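Local coordinates for 3-methylornithine synthase (Methanosarcina barkeri, PDB 3T7V), which catalyses the radical-based isomerisation of L-lysine to (3R)-3-methyl-D-ornithine in pyrrolysine biosynthesis, using a [4Fe-4S] cluster and S-adenosyl-L-methionine, at residues 212-216 and 217-221; 121-124 and 125-129. All blocks are in the same frame, centred on the assembly; numbering follows the deposited sequence.

Interaction 1: residues 212-216 and 217-221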
ATOM      1  N   VAL A 212      -7.549  14.047   2.294  1.00 17.06           N
ATOM      2  CA  VAL A 212      -6.977  14.473   3.565  1.00 19.60           C
ATOM      3  C   VAL A 212      -6.653  15.967   3.478  1.00 20.86           C
ATOM      4  O   VAL A 212      -5.800  16.470   4.213  1.00 27.39           O
ATOM      5  CB  VAL A 212      -5.729  13.556   3.925  1.00 23.61           C
ATOM      6  CG1 VAL A 212      -4.552  13.929   2.988  1.00 24.01           C
ATOM      7  CG2 VAL A 212      -5.485  13.427   5.454  1.00 27.70           C
ATOM      8  N   GLY A 213      -7.302  16.671   2.548  1.00 18.24           N
ATOM      9  CA  GLY A 213      -7.169  18.133   2.406  1.00 21.24           C
ATOM     10  C   GLY A 213      -6.231  18.474   1.257  1.00 23.38           C
ATOM     11  O   GLY A 213      -5.876  19.656   1.081  1.00 25.21           O
ATOM     12  N   ASN A 214      -5.776  17.453   0.523  1.00 18.27           N
ATOM     13  CA  ASN A 214      -5.023  17.697  -0.712  1.00 15.85           C
ATOM     14  C   ASN A 214      -5.946  18.132  -1.836  1.00 18.49           C
ATOM     15  O   ASN A 214      -6.944  17.489  -2.148  1.00 22.07           O
ATOM     16  CB  ASN A 214      -4.313  16.384  -1.134  1.00 17.85           C
ATOM     17  CG  ASN A 214      -5.267  15.199  -1.260  1.00 16.88           C
ATOM     18  OD1 ASN A 214      -6.008  14.885  -0.291  1.00 17.28           O
ATOM     19  ND2 ASN A 214      -5.294  14.529  -2.423  1.00 17.04           N
ATOM     20  N   ASP A 215      -5.646  19.263  -2.412  1.00 17.74           N
ATOM     21  CA  ASP A 215      -6.350  19.680  -3.637  1.00 18.25           C
ATOM     22  C   ASP A 215      -5.673  19.164  -4.893  1.00 16.27           C
ATOM     23  O   ASP A 215      -4.676  18.411  -4.804  1.00 16.43           O
ATOM     24  CB  ASP A 215      -6.535  21.255  -3.638  1.00 20.06           C
ATOM     25  CG  ASP A 215      -5.202  22.067  -3.825  1.00 27.18           C
ATOM     26  OD1 ASP A 215      -4.038  21.527  -3.747  1.00 23.96           O
ATOM     27  OD2 ASP A 215      -5.282  23.341  -4.095  1.00 29.00           O
ATOM     28  N   ILE A 216      -6.107  19.582  -6.070  1.00 15.95           N
ATOM     29  CA  ILE A 216      -5.450  19.090  -7.304  1.00 17.09           C
ATOM     30  C   ILE A 216      -3.990  19.443  -7.298  1.00 15.73           C
ATOM     31  O   ILE A 216      -3.183  18.572  -7.649  1.00 16.34           O
ATOM     32  CB  ILE A 216      -6.172  19.622  -8.556  1.00 17.50           C
ATOM     33  CG1 ILE A 216      -7.494  18.939  -8.700  1.00 19.79           C
ATOM     34  CG2 ILE A 216      -5.322  19.533  -9.828  1.00 20.57           C
ATOM     35  CD1 ILE A 216      -8.415  19.536  -9.769  1.00 23.26           C
ATOM     36  N   GLU A 217      -3.632  20.685  -6.964  1.00 14.66           N
ATOM     37  CA  GLU A 217      -2.189  21.072  -7.050  1.00 15.59           C
ATOM     38  C   GLU A 217      -1.339  20.226  -6.074  1.00 16.72           C
ATOM     39  O   GLU A 217      -0.213  19.847  -6.425  1.00 17.98           O
ATOM     40  CB  GLU A 217      -2.052  22.587  -6.837  1.00 17.97           C
ATOM     41  CG  GLU A 217      -2.601  23.307  -8.087  1.00 19.40           C
ATOM     42  CD  GLU A 217      -2.318  24.812  -8.026  1.00 18.92           C
ATOM     43  OE1 GLU A 217      -2.367  25.399  -6.866  1.00 22.18           O
ATOM     44  OE2 GLU A 217      -2.043  25.333  -9.132  1.00 22.53           O
ATOM     45  N   SER A 218      -1.859  20.014  -4.867  1.00 14.57           N
ATOM     46  CA  SER A 218      -1.101  19.213  -3.858  1.00 15.11           C
ATOM     47  C   SER A 218      -0.921  17.798  -4.382  1.00 14.63           C
ATOM     48  O   SER A 218       0.183  17.220  -4.248  1.00 15.10           O
ATOM     49  CB  SER A 218      -1.988  19.184  -2.605  1.00 18.30           C
ATOM     50  OG  SER A 218      -1.426  18.451  -1.573  1.00 20.38           O
ATOM     51  N   THR A 219      -1.946  17.252  -5.012  1.00 13.22           N
ATOM     52  CA  THR A 219      -1.888  15.908  -5.561  1.00 13.29           C
ATOM     53  C   THR A 219      -0.863  15.835  -6.686  1.00 13.95           C
ATOM     54  O   THR A 219      -0.134  14.825  -6.774  1.00 13.93           O
ATOM     55  CB  THR A 219      -3.288  15.508  -6.038  1.00 14.51           C
ATOM     56  OG1 THR A 219      -4.183  15.591  -4.904  1.00 17.42           O
ATOM     57  CG2 THR A 219      -3.265  14.071  -6.604  1.00 16.18           C
ATOM     58  N   ILE A 220      -0.836  16.832  -7.585  1.00 14.05           N
ATOM     59  CA  ILE A 220       0.211  16.821  -8.634  1.00 15.48           C
ATOM     60  C   ILE A 220       1.605  16.850  -8.048  1.00 15.10           C
ATOM     61  O   ILE A 220       2.474  16.112  -8.522  1.00 16.08           O
ATOM     62  CB  ILE A 220      -0.045  17.990  -9.600  1.00 15.96           C
ATOM     63  CG1 ILE A 220      -1.377  17.701 -10.268  1.00 18.46           C
ATOM     64  CG2 ILE A 220       1.088  18.083 -10.596  1.00 19.79           C
ATOM     65  CD1 ILE A 220      -1.766  18.847 -11.212  1.00 22.04           C
ATOM     66  N   LEU A 221       1.829  17.693  -7.007  1.00 15.47           N
ATOM     67  CA  LEU A 221       3.139  17.768  -6.343  1.00 16.69           C
ATOM     68  C   LEU A 221       3.477  16.362  -5.811  1.00 15.94           C
ATOM     69  O   LEU A 221       4.597  15.889  -5.982  1.00 16.78           O
ATOM     70  CB  LEU A 221       3.113  18.717  -5.155  1.00 20.33           C
ATOM     71  CG  LEU A 221       3.139  20.245  -5.258  1.00 27.29           C
ATOM     72  CD1 LEU A 221       3.178  20.868  -3.843  1.00 28.55           C
ATOM     73  CD2 LEU A 221       4.431  20.555  -6.018  1.00 31.54           C
TER
HETATM   74  O   HOH W   1      -3.574  25.290  -4.594  1.00 30.68           O
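Asp215 and Ile216 open the first turn of helix 216-228 by giving their carbonyl oxygens to the residues four further on: Thr219 N lies 3.0 Å from Asp215 O, and Ile220 N bonds to Ile216 O. At the N-cap, Asp215 (chi1 70°) folds its carboxylate back over its own backbone, and OD1 accepts from Ser218 N at 2.9 Å almost in line with the CG-OD1 bond. Asp215 O takes a second bond, from the Thr219 hydroxyl, whose OG1 stands 2.9 Å away, well above the carbonyl plane. That same OG1 receives Asn214 ND2 at 2.9 Å, close to the amide plane, while Asn214 OD1 accepts from Val212 N; Thr210 OG1 also bonds ND2, so both ends of the buried amide are held. One water donates to both Asp215 OD2 and Glu217 OE1, probably softening the repulsion between these exposed carboxylates. The Ile216 and Ile220 side chains run side by side, Ile216 CG2 3.9 Å from Ile220 CD1. The loop comes off strand 203-210, and the helix it starts packs through Thr219 and Ile220 on helix 25-32, where Arg29 salt-bridges Glu217; Ser218 touches Leu177 of helix 175-181, its OG bonding Asp174 just before that helix.

Interaction 2: residues 121-124 and 125-129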
ATOM      1  N   TYR A 121      10.435  -3.293  19.391  1.00 12.37           N
ATOM      2  CA  TYR A 121      11.307  -3.625  18.266  1.00 13.31           C
ATOM      3  C   TYR A 121      12.340  -2.536  18.021  1.00 14.84           C
ATOM      4  O   TYR A 121      13.447  -2.868  17.564  1.00 20.48           O
ATOM      5  CB  TYR A 121      10.471  -3.889  16.993  1.00 12.69           C
ATOM      6  CG  TYR A 121       9.709  -5.183  17.079  1.00 11.20           C
ATOM      7  CD1 TYR A 121      10.360  -6.396  16.846  1.00 13.35           C
ATOM      8  CD2 TYR A 121       8.311  -5.237  17.387  1.00 11.33           C
ATOM      9  CE1 TYR A 121       9.704  -7.597  16.913  1.00 14.50           C
ATOM     10  CE2 TYR A 121       7.645  -6.440  17.509  1.00 12.49           C
ATOM     11  CZ  TYR A 121       8.323  -7.617  17.235  1.00 13.49           C
ATOM     12  OH  TYR A 121       7.692  -8.866  17.276  1.00 16.51           O
ATOM     13  N   TYR A 122      12.039  -1.269  18.313  1.00 13.04           N
ATOM     14  CA  TYR A 122      13.039  -0.210  18.121  1.00 14.67           C
ATOM     15  C   TYR A 122      14.138  -0.186  19.194  1.00 17.39           C
ATOM     16  O   TYR A 122      15.251   0.264  18.887  1.00 20.40           O
ATOM     17  CB  TYR A 122      12.302   1.139  18.038  1.00 13.77           C
ATOM     18  CG  TYR A 122      11.787   1.406  16.615  1.00 13.57           C
ATOM     19  CD1 TYR A 122      10.735   0.664  16.043  1.00 13.58           C
ATOM     20  CD2 TYR A 122      12.421   2.385  15.817  1.00 17.77           C
ATOM     21  CE1 TYR A 122      10.324   0.883  14.712  1.00 12.82           C
ATOM     22  CE2 TYR A 122      11.983   2.629  14.541  1.00 17.12           C
ATOM     23  CZ  TYR A 122      10.914   1.848  13.988  1.00 15.33           C
ATOM     24  OH  TYR A 122      10.542   2.145  12.687  1.00 17.96           O
ATOM     25  N   GLU A 123      13.837  -0.674  20.412  1.00 14.54           N
ATOM     26  CA  GLU A 123      14.848  -0.750  21.555  1.00 18.50           C
ATOM     27  C   GLU A 123      15.928  -1.698  21.190  1.00 21.61           C
ATOM     28  O   GLU A 123      17.079  -1.478  21.540  1.00 23.40           O
ATOM     29  CB  GLU A 123      14.032  -1.319  22.771  1.00 21.74           C
ATOM     30  CG  GLU A 123      14.721  -1.637  24.049  1.00 33.42           C
ATOM     31  CD  GLU A 123      13.660  -1.892  25.068  1.00 38.49           C
ATOM     32  OE1 GLU A 123      13.046  -2.998  25.086  1.00 39.29           O
ATOM     33  OE2 GLU A 123      13.401  -0.939  25.818  1.00 41.01           O
ATOM     34  N   ASP A 124      15.586  -2.778  20.490  1.00 17.73           N
ATOM     35  CA  ASP A 124      16.626  -3.751  20.093  1.00 18.99           C
ATOM     36  C   ASP A 124      16.216  -4.306  18.733  1.00 17.40           C
ATOM     37  O   ASP A 124      15.458  -5.291  18.653  1.00 18.75           O
ATOM     38  CB  ASP A 124      16.768  -4.905  21.085  1.00 23.42           C
ATOM     39  CG  ASP A 124      17.879  -5.882  20.632  1.00 30.43           C
ATOM     40  OD1 ASP A 124      18.459  -5.631  19.488  1.00 28.76           O
ATOM     41  OD2 ASP A 124      18.128  -6.892  21.371  1.00 36.86           O
ATOM     42  N   PRO A 125      16.634  -3.617  17.671  1.00 16.91           N
ATOM     43  CA  PRO A 125      16.150  -4.006  16.366  1.00 16.73           C
ATOM     44  C   PRO A 125      16.572  -5.371  15.915  1.00 16.21           C
ATOM     45  O   PRO A 125      16.005  -5.872  14.937  1.00 17.19           O
ATOM     46  CB  PRO A 125      16.673  -2.906  15.390  1.00 23.10           C
ATOM     47  CG  PRO A 125      17.412  -1.964  16.223  1.00 30.12           C
ATOM     48  CD  PRO A 125      17.430  -2.380  17.658  1.00 22.21           C
ATOM     49  N   ASN A 126      17.489  -6.040  16.622  1.00 17.48           N
ATOM     50  CA  ASN A 126      17.748  -7.428  16.296  1.00 16.27           C
ATOM     51  C   ASN A 126      16.474  -8.289  16.515  1.00 17.37           C
ATOM     52  O   ASN A 126      16.303  -9.354  15.912  1.00 19.36           O
ATOM     53  CB  ASN A 126      18.889  -7.961  17.124  1.00 20.08           C
ATOM     54  CG  ASN A 126      20.178  -7.345  16.723  1.00 31.23           C
ATOM     55  OD1 ASN A 126      20.427  -7.113  15.532  1.00 32.57           O
ATOM     56  ND2 ASN A 126      20.992  -7.032  17.694  1.00 44.56           N
ATOM     57  N   ARG A 127      15.549  -7.799  17.347  1.00 15.59           N
ATOM     58  CA  ARG A 127      14.300  -8.554  17.525  1.00 14.00           C
ATOM     59  C   ARG A 127      13.466  -8.526  16.223  1.00 14.46           C
ATOM     60  O   ARG A 127      12.813  -9.505  15.896  1.00 16.48           O
ATOM     61  CB  ARG A 127      13.441  -7.837  18.586  1.00 14.96           C
ATOM     62  CG  ARG A 127      14.017  -7.945  19.979  1.00 15.96           C
ATOM     63  CD  ARG A 127      13.387  -6.916  20.982  1.00 16.15           C
ATOM     64  NE  ARG A 127      13.950  -7.162  22.314  1.00 18.10           N
ATOM     65  CZ  ARG A 127      13.826  -6.299  23.289  1.00 18.52           C
ATOM     66  NH1 ARG A 127      13.230  -5.138  23.129  1.00 17.08           N
ATOM     67  NH2 ARG A 127      14.270  -6.626  24.514  1.00 23.58           N
ATOM     68  N   PHE A 128      13.528  -7.402  15.485  1.00 13.37           N
ATOM     69  CA  PHE A 128      12.801  -7.334  14.214  1.00 13.35           C
ATOM     70  C   PHE A 128      13.537  -8.176  13.174  1.00 14.76           C
ATOM     71  O   PHE A 128      12.886  -8.835  12.345  1.00 14.20           O
ATOM     72  CB  PHE A 128      12.714  -5.863  13.793  1.00 13.83           C
ATOM     73  CG  PHE A 128      12.115  -5.711  12.434  1.00 13.55           C
ATOM     74  CD1 PHE A 128      10.791  -6.087  12.167  1.00 16.11           C
ATOM     75  CD2 PHE A 128      12.937  -5.286  11.380  1.00 13.62           C
ATOM     76  CE1 PHE A 128      10.198  -5.992  10.861  1.00 15.54           C
ATOM     77  CE2 PHE A 128      12.365  -5.170  10.114  1.00 15.54           C
ATOM     78  CZ  PHE A 128      11.020  -5.534   9.839  1.00 15.77           C
ATOM     79  N   VAL A 129      14.857  -8.078  13.121  1.00 14.27           N
ATOM     80  CA  VAL A 129      15.662  -8.877  12.150  1.00 14.43           C
ATOM     81  C   VAL A 129      15.370 -10.371  12.390  1.00 14.91           C
ATOM     82  O   VAL A 129      15.201 -11.123  11.396  1.00 16.34           O
ATOM     83  CB  VAL A 129      17.170  -8.551  12.330  1.00 16.33           C
ATOM     84  CG1 VAL A 129      17.981  -9.451  11.366  1.00 18.16           C
ATOM     85  CG2 VAL A 129      17.404  -7.052  11.995  1.00 19.16           C
TER
HETATM   86  O   HOH W   2      20.549  -7.863  20.387  1.00 48.69           O
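Pro125 follows directly on Asp124 and turns the chain from helix 119-123 into helix 126-139; its CA makes a CA-H...O contact with Tyr121 O at 3.2 Å. Asn126 follows, its backbone N reaching Asp124 OD1 from above the carboxylate plane, 3.1 Å away, a capping bond. A water ties the two side chains together, donating to Asp124 OD2 and accepting from Asn126 ND2. Arg127 N then bonds to Asp124 O at 2.8 Å. The Arg127 side chain runs extended from CG to NE back along the preceding residues, laying one guanidinium face over Asp124 CB. At its end, NH1 meets Glu123 OE1 at 2.9 Å in a salt bridge whose N-H...O bond is nearly straight (168°), in the guanidinium plane and on the anti lone pair of the oxygen; the carboxylate is turned 72° from that plane. NH1 also bonds to Tyr120 O, and the guanidinium makes a cation-pi contact with Tyr120. Phe128 N and Arg127 C lie at the edge of the Tyr121 ring, with Phe128 CB 3.9 Å from Tyr121 CD1. An alanine in place of Arg127 would probably leave Glu123 without its charge partner and uncover Asp124 CB. Asp124 OD2 lies 4.3 Å from Arg127 NE, with no N-H aimed at it, so the arginine is likely to ease the negative charge of both acids; of the two carboxylates, its guanidinium bonds only that of Glu123.

Interactions 1 and 2 are separate helix starts on the radical SAM TIM-barrel, with centres 36 Å apart and nearest atoms about 21 Å apart. In each, an aspartate caps the helix that follows a barrel strand, helix 126-139 by way of the short helix 119-123. At 121-129 the side chain of Tyr122, bonded to Pro147 O, comes within about 7 Å of S-adenosylmethionine and about 8 Å of the iron-sulfur cluster. At 212-221 the side chain of Asn214 is more distant, about 11 Å from S-adenosylmethionine and about 9 Å from the side chain of Glu171, which binds it.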